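Local coordinates for polyketide synthase associated protein 5 (Mycobacterium tuberculosis, PDB 1Q9J), which probably catalyses the transfer of mycocerosic acids from mycocerosic acid synthase onto phthiocerol and related diols, the last step in making dimycocerosate esters, at residues F43-H56 with N66-C78. Sequence-based numbering, arbitrary orientation.
Sequences FDALLETHPVLASH and NLVADDLLHSGIC
His56 and Val68 form an antiparallel hydrogen-bonded pair, with Val68 N 2.8 Å from His56 O, and Ser55 faces Ala69 in the next, non-hydrogen-bonded pair; one residue further on, Asp70 N still donates to Ala54 O, at the centre of an inverse gamma turn. The open end of this hairpin, where strand 55-59 begins and strand 65-69 ends, illustrates how a side-chain bond can reinforce backbone pairing by reaching diagonally across it, here from His56 to Asp70. His56 ND1 gives its N-H to Asp70 OD2 at 2.7 Å, almost straight at 176°. The carboxylate arrives at the ring edge, in the ring plane, while the imidazole uses the syn side of OD2 from 27° out of the carboxylate plane. This approach depends on CG of His56 standing between its backbone N and carbonyl carbon (chi1 61°), which also lays the ring alongside Val68, with NE2 3.5 Å from Val68 CB. Since NE2 bonds to Glu58, both ring nitrogens are held and rotation of the imidazole is restricted; two carboxylates would probably favour its protonated form. Within the strand, the side chains of Val52 and Leu67 meet roughly perpendicular to one another, CG1 of Val52 touching CD2 of Leu67. Beyond Asp70 the contact continues largely by carbon contacts: Leu72 CG lies 4.1 Å from Ala54 CB, and Leu47 CD1 meets Ser75 CB at 3.5 Å. The side chains of Phe43 and Ile77 pass one another antiparallel, with Phe43 CB 3.8 Å from Ile77 CG2. The chain after strand 65-69 thus runs back along helix 36-49, while Leu105 and Leu107 of strand 105-110 pack against Phe43, and strand 6-9 flanks the hairpin beside strand 65-69.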
loop_
_atom_site.group_PDB
_atom_site.type_symbol
_atom_site.label_atom_id
_atom_site.label_comp_id
_atom_site.label_asym_id
_atom_site.label_seq_id
_atom_site.Cartn_x
_atom_site.Cartn_y
_atom_site.Cartn_z
ATOM N N PHE A 43 7.663 20.323 3.645
ATOM C CA PHE A 43 6.267 19.931 3.624
ATOM C C PHE A 43 5.454 20.977 2.842
ATOM O O PHE A 43 4.620 20.626 2.006
ATOM C CB PHE A 43 5.733 19.787 5.055
ATOM C CG PHE A 43 4.304 19.331 5.121
ATOM C CD1 PHE A 43 3.907 18.134 4.541
ATOM C CD2 PHE A 43 3.347 20.104 5.756
ATOM C CE1 PHE A 43 2.572 17.712 4.596
ATOM C CE2 PHE A 43 2.012 19.690 5.813
ATOM C CZ PHE A 43 1.628 18.493 5.233
ATOM N N ASP A 44 5.709 22.262 3.094
ATOM C CA ASP A 44 4.990 23.326 2.380
ATOM C C ASP A 44 5.312 23.299 0.884
ATOM O O ASP A 44 4.427 23.519 0.048
ATOM C CB ASP A 44 5.344 24.720 2.932
ATOM C CG ASP A 44 4.746 24.982 4.311
ATOM O OD1 ASP A 44 3.544 24.692 4.524
ATOM O OD2 ASP A 44 5.468 25.509 5.173
ATOM N N ALA A 45 6.581 23.049 0.553
ATOM C CA ALA A 45 7.039 22.996 -0.848
ATOM C C ALA A 45 6.367 21.821 -1.562
ATOM O O ALA A 45 5.902 21.947 -2.696
ATOM C CB ALA A 45 8.563 22.842 -0.901
ATOM N N LEU A 46 6.325 20.684 -0.872
ATOM C CA LEU A 46 5.697 19.488 -1.392
ATOM C C LEU A 46 4.239 19.813 -1.719
ATOM O O LEU A 46 3.776 19.596 -2.841
ATOM C CB LEU A 46 5.755 18.378 -0.348
ATOM C CG LEU A 46 5.124 17.027 -0.706
ATOM C CD1 LEU A 46 6.213 16.072 -1.210
ATOM C CD2 LEU A 46 4.442 16.442 0.525
ATOM N N LEU A 47 3.513 20.344 -0.741
ATOM C CA LEU A 47 2.119 20.687 -0.959
ATOM C C LEU A 47 1.903 21.592 -2.150
ATOM O O LEU A 47 0.868 21.522 -2.799
ATOM C CB LEU A 47 1.527 21.354 0.272
ATOM C CG LEU A 47 0.581 20.423 1.032
ATOM C CD1 LEU A 47 0.154 21.086 2.322
ATOM C CD2 LEU A 47 -0.622 20.090 0.162
ATOM N N GLU A 48 2.866 22.450 -2.447
ATOM C CA GLU A 48 2.686 23.331 -3.580
ATOM C C GLU A 48 2.880 22.583 -4.878
ATOM O O GLU A 48 2.431 23.029 -5.930
ATOM C CB GLU A 48 3.651 24.494 -3.494
ATOM C CG GLU A 48 3.239 25.509 -2.465
ATOM C CD GLU A 48 4.305 26.545 -2.240
ATOM O OE1 GLU A 48 5.372 26.185 -1.698
ATOM O OE2 GLU A 48 4.083 27.713 -2.618
ATOM N N THR A 49 3.541 21.437 -4.806
ATOM C CA THR A 49 3.762 20.658 -6.005
ATOM C C THR A 49 2.583 19.751 -6.273
ATOM O O THR A 49 2.370 19.309 -7.398
ATOM C CB THR A 49 5.002 19.789 -5.883
ATOM O OG1 THR A 49 6.141 20.612 -5.608
ATOM C CG2 THR A 49 5.222 19.036 -7.169
ATOM N N HIS A 50 1.812 19.491 -5.228
ATOM C CA HIS A 50 0.655 18.620 -5.324
ATOM C C HIS A 50 -0.520 19.306 -4.651
ATOM O O HIS A 50 -1.068 18.806 -3.675
ATOM C CB HIS A 50 0.983 17.308 -4.624
ATOM C CG HIS A 50 2.260 16.693 -5.099
ATOM N ND1 HIS A 50 2.447 16.297 -6.404
ATOM C CD2 HIS A 50 3.428 16.445 -4.459
ATOM C CE1 HIS A 50 3.675 15.834 -6.551
ATOM N NE2 HIS A 50 4.292 15.912 -5.386
ATOM N N PRO A 51 -0.938 20.460 -5.183
ATOM C CA PRO A 51 -2.055 21.178 -4.571
ATOM C C PRO A 51 -3.368 20.434 -4.370
ATOM O O PRO A 51 -4.281 20.961 -3.740
ATOM C CB PRO A 51 -2.193 22.417 -5.461
ATOM C CG PRO A 51 -1.697 21.955 -6.778
ATOM C CD PRO A 51 -0.479 21.151 -6.400
ATOM N N VAL A 52 -3.473 19.211 -4.871
ATOM C CA VAL A 52 -4.719 18.465 -4.691
ATOM C C VAL A 52 -4.827 18.016 -3.224
ATOM O O VAL A 52 -5.913 18.000 -2.641
ATOM C CB VAL A 52 -4.768 17.213 -5.580
ATOM C CG1 VAL A 52 -6.198 16.746 -5.731
ATOM C CG2 VAL A 52 -4.194 17.519 -6.917
ATOM N N LEU A 53 -3.684 17.640 -2.655
ATOM C CA LEU A 53 -3.605 17.193 -1.280
ATOM C C LEU A 53 -4.223 18.217 -0.331
ATOM O O LEU A 53 -4.585 17.897 0.817
ATOM C CB LEU A 53 -2.151 16.950 -0.888
ATOM C CG LEU A 53 -1.451 15.975 -1.816
ATOM C CD1 LEU A 53 0.020 15.848 -1.457
ATOM C CD2 LEU A 53 -2.141 14.641 -1.727
ATOM N N ALA A 54 -4.358 19.448 -0.806
ATOM C CA ALA A 54 -4.934 20.484 0.016
ATOM C C ALA A 54 -6.428 20.522 -0.158
ATOM O O ALA A 54 -6.989 21.560 -0.477
ATOM C CB ALA A 54 -4.345 21.820 -0.365
ATOM N N SER A 55 -7.087 19.400 0.060
ATOM C CA SER A 55 -8.523 19.398 -0.101
ATOM C C SER A 55 -9.182 18.442 0.867
ATOM O O SER A 55 -8.548 17.951 1.794
ATOM C CB SER A 55 -8.873 18.972 -1.509
ATOM O OG SER A 55 -8.690 17.572 -1.640
ATOM N N HIS A 56 -10.462 18.184 0.626
ATOM C CA HIS A 56 -11.240 17.292 1.455
ATOM C C HIS A 56 -12.377 16.738 0.625
ATOM O O HIS A 56 -12.584 17.165 -0.510
ATOM C CB HIS A 56 -11.806 18.029 2.662
ATOM C CG HIS A 56 -12.728 19.150 2.311
ATOM N ND1 HIS A 56 -12.288 20.441 2.107
ATOM C CD2 HIS A 56 -14.063 19.165 2.082
ATOM C CE1 HIS A 56 -13.312 21.202 1.765
ATOM N NE2 HIS A 56 -14.401 20.452 1.743
ATOM N N ASN A 66 -17.395 14.353 -3.728
ATOM C CA ASN A 66 -16.694 15.469 -4.332
ATOM C C ASN A 66 -15.399 15.751 -3.614
ATOM O O ASN A 66 -15.312 15.688 -2.396
ATOM C CB ASN A 66 -17.530 16.751 -4.303
ATOM C CG ASN A 66 -18.535 16.826 -5.426
ATOM O OD1 ASN A 66 -18.277 16.369 -6.534
ATOM N ND2 ASN A 66 -19.690 17.421 -5.148
ATOM N N LEU A 67 -14.386 16.051 -4.399
ATOM C CA LEU A 67 -13.098 16.412 -3.877
ATOM C C LEU A 67 -13.219 17.935 -3.957
ATOM O O LEU A 67 -13.305 18.500 -5.058
ATOM C CB LEU A 67 -12.020 15.909 -4.820
ATOM C CG LEU A 67 -10.600 16.110 -4.339
ATOM C CD1 LEU A 67 -10.288 15.106 -3.236
ATOM C CD2 LEU A 67 -9.658 15.954 -5.497
ATOM N N VAL A 68 -13.288 18.587 -2.797
ATOM C CA VAL A 68 -13.426 20.037 -2.735
ATOM C C VAL A 68 -12.096 20.641 -2.357
ATOM O O VAL A 68 -11.385 20.103 -1.507
ATOM C CB VAL A 68 -14.499 20.446 -1.708
ATOM C CG1 VAL A 68 -14.596 21.973 -1.610
ATOM C CG2 VAL A 68 -15.842 19.866 -2.130
ATOM N N ALA A 69 -11.744 21.753 -2.991
ATOM C CA ALA A 69 -10.456 22.378 -2.711
ATOM C C ALA A 69 -10.435 23.237 -1.455
ATOM O O ALA A 69 -11.435 23.841 -1.066
ATOM C CB ALA A 69 -10.008 23.202 -3.915
ATOM N N ASP A 70 -9.269 23.254 -0.826
ATOM C CA ASP A 70 -9.037 24.040 0.364
ATOM C C ASP A 70 -7.912 25.030 0.079
ATOM O O ASP A 70 -7.542 25.263 -1.074
ATOM C CB ASP A 70 -8.644 23.143 1.543
ATOM C CG ASP A 70 -9.823 22.377 2.122
ATOM O OD1 ASP A 70 -10.886 22.993 2.322
ATOM O OD2 ASP A 70 -9.689 21.166 2.383
ATOM N N ASP A 71 -7.368 25.595 1.147
ATOM C CA ASP A 71 -6.290 26.563 1.063
ATOM C C ASP A 71 -5.035 25.890 1.584
ATOM O O ASP A 71 -5.113 24.928 2.346
ATOM C CB ASP A 71 -6.643 27.770 1.927
ATOM C CG ASP A 71 -7.684 27.432 2.985
ATOM O OD1 ASP A 71 -8.864 27.220 2.615
ATOM O OD2 ASP A 71 -7.325 27.358 4.184
ATOM N N LEU A 72 -3.875 26.383 1.176
ATOM C CA LEU A 72 -2.633 25.792 1.642
ATOM C C LEU A 72 -2.135 26.570 2.865
ATOM O O LEU A 72 -1.206 26.136 3.553
ATOM C CB LEU A 72 -1.584 25.801 0.514
ATOM C CG LEU A 72 -1.903 25.059 -0.802
ATOM C CD1 LEU A 72 -3.047 25.749 -1.536
ATOM C CD2 LEU A 72 -0.672 25.022 -1.696
ATOM N N LEU A 73 -2.771 27.709 3.143
ATOM C CA LEU A 73 -2.389 28.548 4.287
ATOM C C LEU A 73 -2.665 27.883 5.639
ATOM O O LEU A 73 -2.125 28.305 6.664
ATOM C CB LEU A 73 -3.106 29.916 4.228
ATOM C CG LEU A 73 -2.952 30.919 5.394
ATOM C CD1 LEU A 73 -1.483 31.212 5.664
ATOM C CD2 LEU A 73 -3.705 32.208 5.064
ATOM N N HIS A 74 -3.490 26.842 5.649
ATOM C CA HIS A 74 -3.792 26.175 6.908
ATOM C C HIS A 74 -2.960 24.909 7.129
ATOM O O HIS A 74 -2.646 24.562 8.270
ATOM C CB HIS A 74 -5.288 25.847 6.997
ATOM C CG HIS A 74 -5.700 24.645 6.205
ATOM N ND1 HIS A 74 -5.191 23.386 6.445
ATOM C CD2 HIS A 74 -6.574 24.507 5.180
ATOM C CE1 HIS A 74 -5.732 22.526 5.602
ATOM N NE2 HIS A 74 -6.576 23.180 4.822
ATOM N N SER A 75 -2.594 24.223 6.046
ATOM C CA SER A 75 -1.803 22.997 6.167
ATOM C C SER A 75 -0.331 23.229 6.511
ATOM O O SER A 75 0.438 23.779 5.722
ATOM C CB SER A 75 -1.914 22.151 4.890
ATOM O OG SER A 75 -3.129 21.418 4.878
ATOM N N GLY A 76 0.036 22.802 7.715
ATOM C CA GLY A 76 1.397 22.931 8.195
ATOM C C GLY A 76 1.741 21.699 9.005
ATOM O O GLY A 76 0.863 20.895 9.337
ATOM N N ILE A 77 3.021 21.536 9.326
ATOM C CA ILE A 77 3.439 20.375 10.099
ATOM C C ILE A 77 2.869 20.452 11.502
ATOM O O ILE A 77 2.315 21.465 11.899
ATOM C CB ILE A 77 4.975 20.258 10.194
ATOM C CG1 ILE A 77 5.565 21.510 10.835
ATOM C CG2 ILE A 77 5.565 20.066 8.813
ATOM C CD1 ILE A 77 7.062 21.424 11.050
ATOM N N CYS A 78 3.007 19.371 12.243
ATOM C CA CYS A 78 2.498 19.321 13.588
ATOM C C CYS A 78 3.538 18.660 14.475
ATOM O O CYS A 78 3.649 17.428 14.507
ATOM C CB CYS A 78 1.200 18.530 13.613
ATOM S SG CYS A 78 0.792 17.855 15.222
#